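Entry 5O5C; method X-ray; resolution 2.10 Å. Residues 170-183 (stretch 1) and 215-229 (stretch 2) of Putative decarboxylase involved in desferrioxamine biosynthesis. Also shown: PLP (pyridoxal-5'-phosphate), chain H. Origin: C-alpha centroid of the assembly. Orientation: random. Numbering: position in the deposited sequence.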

ATOM      1  N   GLY B 170       5.673   6.354  -2.440  1.00 16.74           N
ATOM      2  CA  GLY B 170       6.870   7.087  -2.175  1.00 16.82           C
ATOM      3  C   GLY B 170       7.326   7.081  -0.778  1.00 16.98           C
ATOM      4  O   GLY B 170       8.510   6.947  -0.555  1.00 14.98           O
ATOM      5  N   THR B 171       6.382   7.275   0.145  1.00 17.07           N
ATOM      6  CA  THR B 171       6.611   7.081   1.528  1.00 18.10           C
ATOM      7  C   THR B 171       7.230   5.715   1.936  1.00 16.42           C
ATOM      8  O   THR B 171       8.149   5.705   2.695  1.00 17.12           O
ATOM      9  CB  THR B 171       5.331   7.367   2.319  1.00 18.49           C
ATOM     10  OG1 THR B 171       4.804   8.643   1.916  1.00 17.91           O
ATOM     11  CG2 THR B 171       5.602   7.302   3.815  1.00 16.87           C
ATOM     12  N   GLN B 172       6.667   4.595   1.517  1.00 17.24           N
ATOM     13  CA  GLN B 172       7.210   3.280   1.841  1.00 18.27           C
ATOM     14  C   GLN B 172       8.541   3.044   1.112  1.00 18.58           C
ATOM     15  O   GLN B 172       9.442   2.440   1.656  1.00 15.85           O
ATOM     16  CB  GLN B 172       6.199   2.190   1.475  1.00 20.39           C
ATOM     17  CG  GLN B 172       6.601   0.777   1.752  1.00 21.40           C
ATOM     18  CD  GLN B 172       5.652  -0.206   1.074  1.00 23.19           C
ATOM     19  OE1 GLN B 172       4.503   0.054   0.965  1.00 25.24           O
ATOM     20  NE2 GLN B 172       6.178  -1.281   0.526  1.00 29.85           N
ATOM     21  N   SER B 173       8.683   3.546  -0.112  1.00 18.40           N
ATOM     22  CA  SER B 173      10.001   3.462  -0.794  1.00 19.18           C
ATOM     23  C   SER B 173      11.124   4.190  -0.005  1.00 20.12           C
ATOM     24  O   SER B 173      12.260   3.626   0.168  1.00 19.76           O
ATOM     25  CB  SER B 173       9.853   3.997  -2.202  1.00 18.96           C
ATOM     26  OG  SER B 173       8.762   3.288  -2.841  1.00 19.87           O
ATOM     27  N   ASN B 174      10.796   5.384   0.511  1.00 18.61           N
ATOM     28  CA  ASN B 174      11.733   6.167   1.335  1.00 19.37           C
ATOM     29  C   ASN B 174      12.014   5.474   2.638  1.00 19.97           C
ATOM     30  O   ASN B 174      13.133   5.531   3.114  1.00 20.53           O
ATOM     31  CB  ASN B 174      11.296   7.606   1.579  1.00 19.28           C
ATOM     32  CG  ASN B 174      11.501   8.506   0.369  1.00 19.53           C
ATOM     33  OD1 ASN B 174      12.243   8.164  -0.564  1.00 17.95           O
ATOM     34  ND2 ASN B 174      10.875   9.673   0.391  1.00 19.09           N
ATOM     35  N   LEU B 175      11.028   4.773   3.194  1.00 20.21           N
ATOM     36  CA  LEU B 175      11.298   3.975   4.393  1.00 19.22           C
ATOM     37  C   LEU B 175      12.302   2.869   4.077  1.00 20.06           C
ATOM     38  O   LEU B 175      13.284   2.676   4.841  1.00 18.79           O
ATOM     39  CB  LEU B 175      10.036   3.409   5.000  1.00 19.78           C
ATOM     40  CG  LEU B 175      10.201   2.392   6.135  1.00 23.02           C
ATOM     41  CD1 LEU B 175      11.011   2.984   7.255  1.00 21.12           C
ATOM     42  CD2 LEU B 175       8.819   1.969   6.612  1.00 24.40           C
ATOM     43  N   MET B 176      12.115   2.213   2.934  1.00 18.68           N
ATOM     44  CA  MET B 176      12.969   1.076   2.602  1.00 23.47           C
ATOM     45  C   MET B 176      14.376   1.587   2.376  1.00 20.69           C
ATOM     46  O   MET B 176      15.335   0.931   2.803  1.00 20.30           O
ATOM     47  CB  MET B 176      12.480   0.317   1.361  1.00 22.91           C
ATOM     48  CG  MET B 176      11.175  -0.409   1.511  1.00 26.54           C
ATOM     49  SD  MET B 176      10.886  -1.244  -0.056  1.00 26.19           S
ATOM     50  CE  MET B 176       9.289  -2.015   0.163  1.00 36.25           C
ATOM     51  N   ALA B 177      14.487   2.778   1.773  1.00 20.38           N
ATOM     52  CA  ALA B 177      15.798   3.430   1.542  1.00 21.06           C
ATOM     53  C   ALA B 177      16.596   3.735   2.815  1.00 21.27           C
ATOM     54  O   ALA B 177      17.825   3.433   2.893  1.00 18.71           O
ATOM     55  CB  ALA B 177      15.675   4.681   0.682  1.00 19.72           C
ATOM     56  N   MET B 178      15.930   4.291   3.826  1.00 20.33           N
ATOM     57  CA  MET B 178      16.626   4.574   5.063  1.00 20.56           C
ATOM     58  C   MET B 178      16.866   3.269   5.868  1.00 21.21           C
ATOM     59  O   MET B 178      17.830   3.176   6.620  1.00 19.24           O
ATOM     60  CB  MET B 178      15.872   5.613   5.879  1.00 23.76           C
ATOM     61  CG  MET B 178      15.657   6.949   5.167  1.00 26.67           C
ATOM     62  SD  MET B 178      17.187   7.694   4.576  1.00 29.32           S
ATOM     63  CE  MET B 178      18.101   7.958   5.997  1.00 34.86           C
ATOM     64  N   LEU B 179      16.017   2.259   5.656  1.00 21.20           N
ATOM     65  CA  LEU B 179      16.154   0.996   6.313  1.00 21.10           C
ATOM     66  C   LEU B 179      17.449   0.295   5.815  1.00 20.39           C
ATOM     67  O   LEU B 179      18.293  -0.106   6.630  1.00 15.66           O
ATOM     68  CB  LEU B 179      14.923   0.141   6.105  1.00 22.31           C
ATOM     69  CG  LEU B 179      14.908  -1.321   6.590  1.00 24.60           C
ATOM     70  CD1 LEU B 179      15.243  -1.548   8.045  1.00 25.23           C
ATOM     71  CD2 LEU B 179      13.524  -1.868   6.258  1.00 26.78           C
ATOM     72  N   LEU B 180      17.578   0.206   4.493  1.00 19.03           N
ATOM     73  CA  LEU B 180      18.746  -0.337   3.855  1.00 20.82           C
ATOM     74  C   LEU B 180      19.991   0.472   4.209  1.00 20.84           C
ATOM     75  O   LEU B 180      20.989  -0.119   4.540  1.00 21.50           O
ATOM     76  CB  LEU B 180      18.592  -0.457   2.345  1.00 21.13           C
ATOM     77  CG  LEU B 180      17.964  -1.753   1.860  1.00 22.34           C
ATOM     78  CD1 LEU B 180      16.629  -1.996   2.517  1.00 25.36           C
ATOM     79  CD2 LEU B 180      17.781  -1.804   0.356  1.00 22.84           C
ATOM     80  N   ALA B 181      19.925   1.801   4.182  1.00 24.18           N
ATOM     81  CA  ALA B 181      21.110   2.625   4.545  1.00 21.90           C
ATOM     82  C   ALA B 181      21.533   2.324   5.936  1.00 20.20           C
ATOM     83  O   ALA B 181      22.687   2.094   6.157  1.00 25.12           O
ATOM     84  CB  ALA B 181      20.842   4.115   4.413  1.00 21.18           C
ATOM     85  N   ARG B 182      20.606   2.388   6.877  1.00 23.42           N
ATOM     86  CA  ARG B 182      20.814   1.989   8.255  1.00 24.28           C
ATOM     87  C   ARG B 182      21.412   0.591   8.359  1.00 25.77           C
ATOM     88  O   ARG B 182      22.507   0.448   8.937  1.00 24.95           O
ATOM     89  CB  ARG B 182      19.509   2.024   9.060  1.00 27.27           C
ATOM     90  CG  ARG B 182      19.667   1.778  10.547  1.00 27.52           C
ATOM     91  CD  ARG B 182      18.334   1.491  11.209  1.00 32.95           C
ATOM     92  NE  ARG B 182      17.878   0.137  10.850  1.00 35.78           N
ATOM     93  CZ  ARG B 182      16.776  -0.451  11.282  1.00 36.78           C
ATOM     94  NH1 ARG B 182      15.945   0.150  12.134  1.00 42.28           N
ATOM     95  NH2 ARG B 182      16.503  -1.674  10.870  1.00 38.69           N
ATOM     96  N   ASP B 183      20.702  -0.431   7.856  1.00 23.56           N
ATOM     97  CA  ASP B 183      21.205  -1.808   7.978  1.00 25.33           C
ATOM     98  C   ASP B 183      22.472  -2.120   7.233  1.00 23.76           C
ATOM     99  O   ASP B 183      23.341  -2.774   7.784  1.00 25.75           O
ATOM    100  CB  ASP B 183      20.160  -2.869   7.665  1.00 26.49           C
ATOM    101  CG  ASP B 183      19.037  -2.902   8.683  1.00 25.17           C
ATOM    102  OD1 ASP B 183      18.934  -2.002   9.520  1.00 27.63           O
ATOM    103  OD2 ASP B 183      18.243  -3.828   8.615  1.00 26.50           O
ATOM    104  N   SER B 215      13.375  18.702   1.406  1.00 23.12           N
ATOM    105  CA  SER B 215      13.109  17.263   1.316  1.00 24.15           C
ATOM    106  C   SER B 215      11.725  16.968   1.734  1.00 22.20           C
ATOM    107  O   SER B 215      11.165  17.665   2.559  1.00 22.80           O
ATOM    108  CB  SER B 215      13.956  16.453   2.316  1.00 24.70           C
ATOM    109  OG  SER B 215      15.311  16.670   2.103  1.00 34.38           O
ATOM    110  N   HIS B 216      11.200  15.856   1.239  1.00 22.83           N
ATOM    111  CA  HIS B 216       9.867  15.429   1.660  1.00 23.79           C
ATOM    112  C   HIS B 216       9.919  14.927   3.139  1.00 23.29           C
ATOM    113  O   HIS B 216      10.897  14.326   3.540  1.00 26.99           O
ATOM    114  CB  HIS B 216       9.374  14.349   0.719  1.00 24.03           C
ATOM    115  CG  HIS B 216       7.938  13.976   0.954  1.00 25.43           C
ATOM    116  ND1 HIS B 216       7.569  12.940   1.784  1.00 22.93           N
ATOM    117  CD2 HIS B 216       6.791  14.511   0.482  1.00 23.40           C
ATOM    118  CE1 HIS B 216       6.243  12.884   1.853  1.00 22.16           C
ATOM    119  NE2 HIS B 216       5.754  13.805   1.041  1.00 26.43           N
ATOM    120  N   PHE B 217       8.864  15.153   3.923  1.00 26.11           N
ATOM    121  CA  PHE B 217       8.835  14.797   5.347  1.00 27.21           C
ATOM    122  C   PHE B 217       8.857  13.286   5.655  1.00 27.12           C
ATOM    123  O   PHE B 217       9.224  12.905   6.754  1.00 21.76           O
ATOM    124  CB  PHE B 217       7.660  15.441   6.099  1.00 31.52           C
ATOM    125  CG  PHE B 217       7.900  15.569   7.612  1.00 39.58           C
ATOM    126  CD1 PHE B 217       8.969  16.318   8.106  1.00 42.61           C
ATOM    127  CD2 PHE B 217       7.066  14.928   8.547  1.00 45.18           C
ATOM    128  CE1 PHE B 217       9.194  16.433   9.484  1.00 45.24           C
ATOM    129  CE2 PHE B 217       7.290  15.041   9.919  1.00 43.91           C
ATOM    130  CZ  PHE B 217       8.354  15.801  10.385  1.00 42.80           C
ATOM    131  N   SER B 218       8.524  12.452   4.671  1.00 25.63           N
ATOM    132  CA  SER B 218       8.725  10.966   4.763  1.00 26.89           C
ATOM    133  C   SER B 218      10.113  10.484   5.235  1.00 26.63           C
ATOM    134  O   SER B 218      10.189   9.473   5.996  1.00 23.14           O
ATOM    135  CB  SER B 218       8.279  10.240   3.482  1.00 27.21           C
ATOM    136  OG  SER B 218       8.915  10.665   2.311  1.00 24.58           O
ATOM    137  N   ILE B 219      11.172  11.236   4.887  1.00 25.10           N
ATOM    138  CA  ILE B 219      12.534  10.978   5.385  1.00 23.61           C
ATOM    139  C   ILE B 219      12.633  10.990   6.917  1.00 24.29           C
ATOM    140  O   ILE B 219      13.010   9.992   7.503  1.00 23.19           O
ATOM    141  CB  ILE B 219      13.607  11.911   4.767  1.00 26.00           C
ATOM    142  CG1 ILE B 219      13.645  11.818   3.222  1.00 26.23           C
ATOM    143  CG2 ILE B 219      14.986  11.612   5.350  1.00 27.15           C
ATOM    144  CD1 ILE B 219      13.650  10.418   2.642  1.00 28.29           C
ATOM    145  N   GLN B 220      12.294  12.112   7.524  1.00 23.09           N
ATOM    146  CA  GLN B 220      12.134  12.245   8.957  1.00 26.12           C
ATOM    147  C   GLN B 220      11.131  11.245   9.597  1.00 23.13           C
ATOM    148  O   GLN B 220      11.435  10.692  10.604  1.00 20.60           O
ATOM    149  CB  GLN B 220      11.702  13.669   9.334  1.00 26.83           C
ATOM    150  CG  GLN B 220      12.802  14.730   9.241  1.00 28.83           C
ATOM    151  CD  GLN B 220      12.929  15.320   7.870  1.00 27.34           C
ATOM    152  OE1 GLN B 220      12.317  14.808   6.914  1.00 25.05           O
ATOM    153  NE2 GLN B 220      13.758  16.378   7.740  1.00 24.71           N
ATOM    154  N   LYS B 221       9.959  11.031   8.998  1.00 25.82           N
ATOM    155  CA  LYS B 221       8.999  10.016   9.479  1.00 26.38           C
ATOM    156  C   LYS B 221       9.632   8.638   9.455  1.00 25.22           C
ATOM    157  O   LYS B 221       9.446   7.834  10.382  1.00 23.79           O
ATOM    158  CB  LYS B 221       7.706  10.007   8.658  1.00 29.70           C
ATOM    159  CG  LYS B 221       6.894  11.308   8.650  1.00 34.25           C
ATOM    160  CD  LYS B 221       5.662  11.227   7.736  1.00 34.42           C
ATOM    161  CE  LYS B 221       4.483  12.003   8.302  1.00 38.06           C
ATOM    162  NZ  LYS B 221       3.404  12.322   7.323  1.00 40.44           N
ATOM    163  N   SER B 222      10.399   8.353   8.408  1.00 22.30           N
ATOM    164  CA  SER B 222      11.026   7.049   8.271  1.00 20.66           C
ATOM    165  C   SER B 222      12.075   6.826   9.367  1.00 20.91           C
ATOM    166  O   SER B 222      12.116   5.741   9.903  1.00 20.81           O
ATOM    167  CB  SER B 222      11.694   6.836   6.922  1.00 19.45           C
ATOM    168  OG  SER B 222      10.771   6.909   5.871  1.00 21.87           O
ATOM    169  N   MET B 223      12.895   7.837   9.675  1.00 20.49           N
ATOM    170  CA  MET B 223      13.899   7.745  10.759  1.00 20.77           C
ATOM    171  C   MET B 223      13.246   7.661  12.121  1.00 19.79           C
ATOM    172  O   MET B 223      13.824   7.031  13.015  1.00 24.31           O
ATOM    173  CB  MET B 223      14.865   8.914  10.772  1.00 22.17           C
ATOM    174  CG  MET B 223      15.626   9.229   9.536  1.00 25.09           C
ATOM    175  SD  MET B 223      16.477   7.907   8.720  1.00 28.62           S
ATOM    176  CE  MET B 223      17.689   7.540   9.943  1.00 30.18           C
ATOM    177  N   ALA B 224      12.029   8.211  12.291  1.00 21.13           N
ATOM    178  CA  ALA B 224      11.231   7.914  13.515  1.00 18.96           C
ATOM    179  C   ALA B 224      10.901   6.470  13.682  1.00 21.07           C
ATOM    180  O   ALA B 224      11.112   5.861  14.751  1.00 17.24           O
ATOM    181  CB  ALA B 224       9.984   8.720  13.589  1.00 20.69           C
ATOM    182  N   ILE B 225      10.374   5.904  12.602  1.00 22.55           N
ATOM    183  CA  ILE B 225      10.042   4.533  12.596  1.00 21.34           C
ATOM    184  C   ILE B 225      11.283   3.628  12.846  1.00 19.75           C
ATOM    185  O   ILE B 225      11.210   2.657  13.589  1.00 19.43           O
ATOM    186  CB  ILE B 225       9.327   4.197  11.287  1.00 21.29           C
ATOM    187  CG1 ILE B 225       7.970   4.904  11.233  1.00 21.77           C
ATOM    188  CG2 ILE B 225       9.071   2.714  11.156  1.00 23.51           C
ATOM    189  CD1 ILE B 225       7.440   4.912   9.824  1.00 21.77           C
ATOM    190  N   LEU B 226      12.417   3.976  12.239  1.00 16.37           N
ATOM    191  CA  LEU B 226      13.593   3.181  12.363  1.00 17.45           C
ATOM    192  C   LEU B 226      14.272   3.288  13.703  1.00 16.68           C
ATOM    193  O   LEU B 226      15.323   2.726  13.870  1.00 17.66           O
ATOM    194  CB  LEU B 226      14.584   3.509  11.243  1.00 16.30           C
ATOM    195  CG  LEU B 226      14.100   3.176   9.848  1.00 15.91           C
ATOM    196  CD1 LEU B 226      14.788   3.938   8.763  1.00 15.84           C
ATOM    197  CD2 LEU B 226      14.197   1.698   9.597  1.00 16.01           C
ATOM    198  N   GLY B 227      13.728   4.036  14.652  1.00 20.41           N
ATOM    199  CA  GLY B 227      14.301   4.086  15.963  1.00 20.95           C
ATOM    200  C   GLY B 227      15.444   5.035  16.156  1.00 22.98           C
ATOM    201  O   GLY B 227      16.118   4.952  17.174  1.00 20.59           O
ATOM    202  N   LEU B 228      15.669   5.924  15.175  1.00 26.13           N
ATOM    203  CA  LEU B 228      16.700   6.946  15.253  1.00 27.89           C
ATOM    204  C   LEU B 228      16.169   8.368  15.474  1.00 28.10           C
ATOM    205  O   LEU B 228      16.882   9.232  15.979  1.00 28.36           O
ATOM    206  CB  LEU B 228      17.559   6.904  14.000  1.00 28.64           C
ATOM    207  CG  LEU B 228      18.211   5.575  13.706  1.00 29.04           C
ATOM    208  CD1 LEU B 228      18.784   5.651  12.311  1.00 30.95           C
ATOM    209  CD2 LEU B 228      19.275   5.263  14.739  1.00 31.43           C
ATOM    210  N   GLY B 229      14.917   8.622  15.110  1.00 26.68           N
ATOM    211  CA  GLY B 229      14.250   9.844  15.486  1.00 23.72           C
ATOM    212  C   GLY B 229      14.591  10.946  14.511  1.00 23.62           C
ATOM    213  O   GLY B 229      15.558  10.817  13.765  1.00 21.42           O
TER
HETATM  214  N1  PLP H 601       9.089  12.069  -2.067  1.00 35.64           N
HETATM  215  C2  PLP H 601       8.769  13.170  -2.778  1.00 36.73           C
HETATM  216  C2A PLP H 601       9.832  13.965  -3.474  1.00 35.63           C
HETATM  217  C3  PLP H 601       7.356  13.563  -2.874  1.00 37.96           C
HETATM  218  O3  PLP H 601       6.965  14.674  -3.583  1.00 41.45           O
HETATM  219  C4  PLP H 601       6.387  12.689  -2.169  1.00 37.02           C
HETATM  220  C4A PLP H 601       4.946  13.020  -2.130  1.00 39.68           C
HETATM  221  C5  PLP H 601       6.862  11.521  -1.427  1.00 36.93           C
HETATM  222  C6  PLP H 601       8.223  11.288  -1.398  1.00 36.16           C
HETATM  223  C5A PLP H 601       5.875  10.640  -0.695  1.00 37.44           C
HETATM  224  O4P PLP H 601       5.181   9.955  -1.750  1.00 39.86           O
HETATM  225  P   PLP H 601       3.856   9.042  -1.608  1.00 38.91           P
HETATM  226  O1P PLP H 601       2.754  10.020  -1.353  1.00 40.94           O
HETATM  227  O2P PLP H 601       3.701   8.418  -2.972  1.00 40.13           O
HETATM  228  O3P PLP H 601       4.015   8.048  -0.513  1.00 36.33           O

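The two stretches meet along two helices, 170-183 and a second that includes residues 218-225, whose axes approach to 8.8 Å and whose N-to-C directions differ by 54°. Together they bury 667 Å² of surface. The backbones come closest at Leu 175 and Ser 222, whose CA atoms are 5.0 Å apart, and a small side chain lies at this point. Ser 222 points toward the first helix and fits as a knob among Thr 171, Asn 174, Leu 175 and Met 178, with its OG 3.3 Å from Leu 175 CA. That hydroxyl makes no hydrogen bond across the contact; it donates instead to Ser 218 O within its own helix (OG to O, 2.6 Å), so its polarity is satisfied while it packs against the neighbouring backbone.

Apolar packing dominates farther along the helices. Leu 226, just beyond the second helix, has the largest covered area of any residue here. Its CD1 lies 3.5 Å from Met 178 CB, its CD2 3.7 Å from Leu 179 CD1, and its CG 4.0 Å from Leu 175 CD1. Beside this cluster the two methionines, each with all three chi angles in m, meet at 3.2 Å between Met 178 CE and Met 223 SD.

Two hydrogen bonds cross the contact, one near each end. Asn 174 ND2 donates to Ser 218 OG (2.9 Å) with a nearly straight angle of 165°. Ser 218 OG also shares a hydrogen bond with His 216 ND1 at 2.7 Å, linking the asparagine to the histidine. At the other end, Arg 182 NH1 reaches Leu 226 O at 3.2 Å, with a more bent angle of 142°. Leu 226 CD2 lies over one face of the guanidinium, so the same leucine offers both a carbonyl and an apolar surface. A salt bridge with Asp 183, in which Arg 182 NE stands 2.7 Å from OD1, engages another part of the guanidinium. The chain then turns through a Schellman motif at Gly 227, whose positive phi would jam a CB against the preceding carbonyl.

Both stretches also contact the pyridoxal phosphate. Gly 170 N donates to PLP O2P (2.9 Å), while Thr 171 N and Thr 171 OG1 both donate to PLP O3P, each at 2.6 Å. A CB on Gly 170 would clash with PLP O4P. From the second stretch, the face of the His 216 ring covers the cofactor, with CD2 3.2 Å from PLP C4.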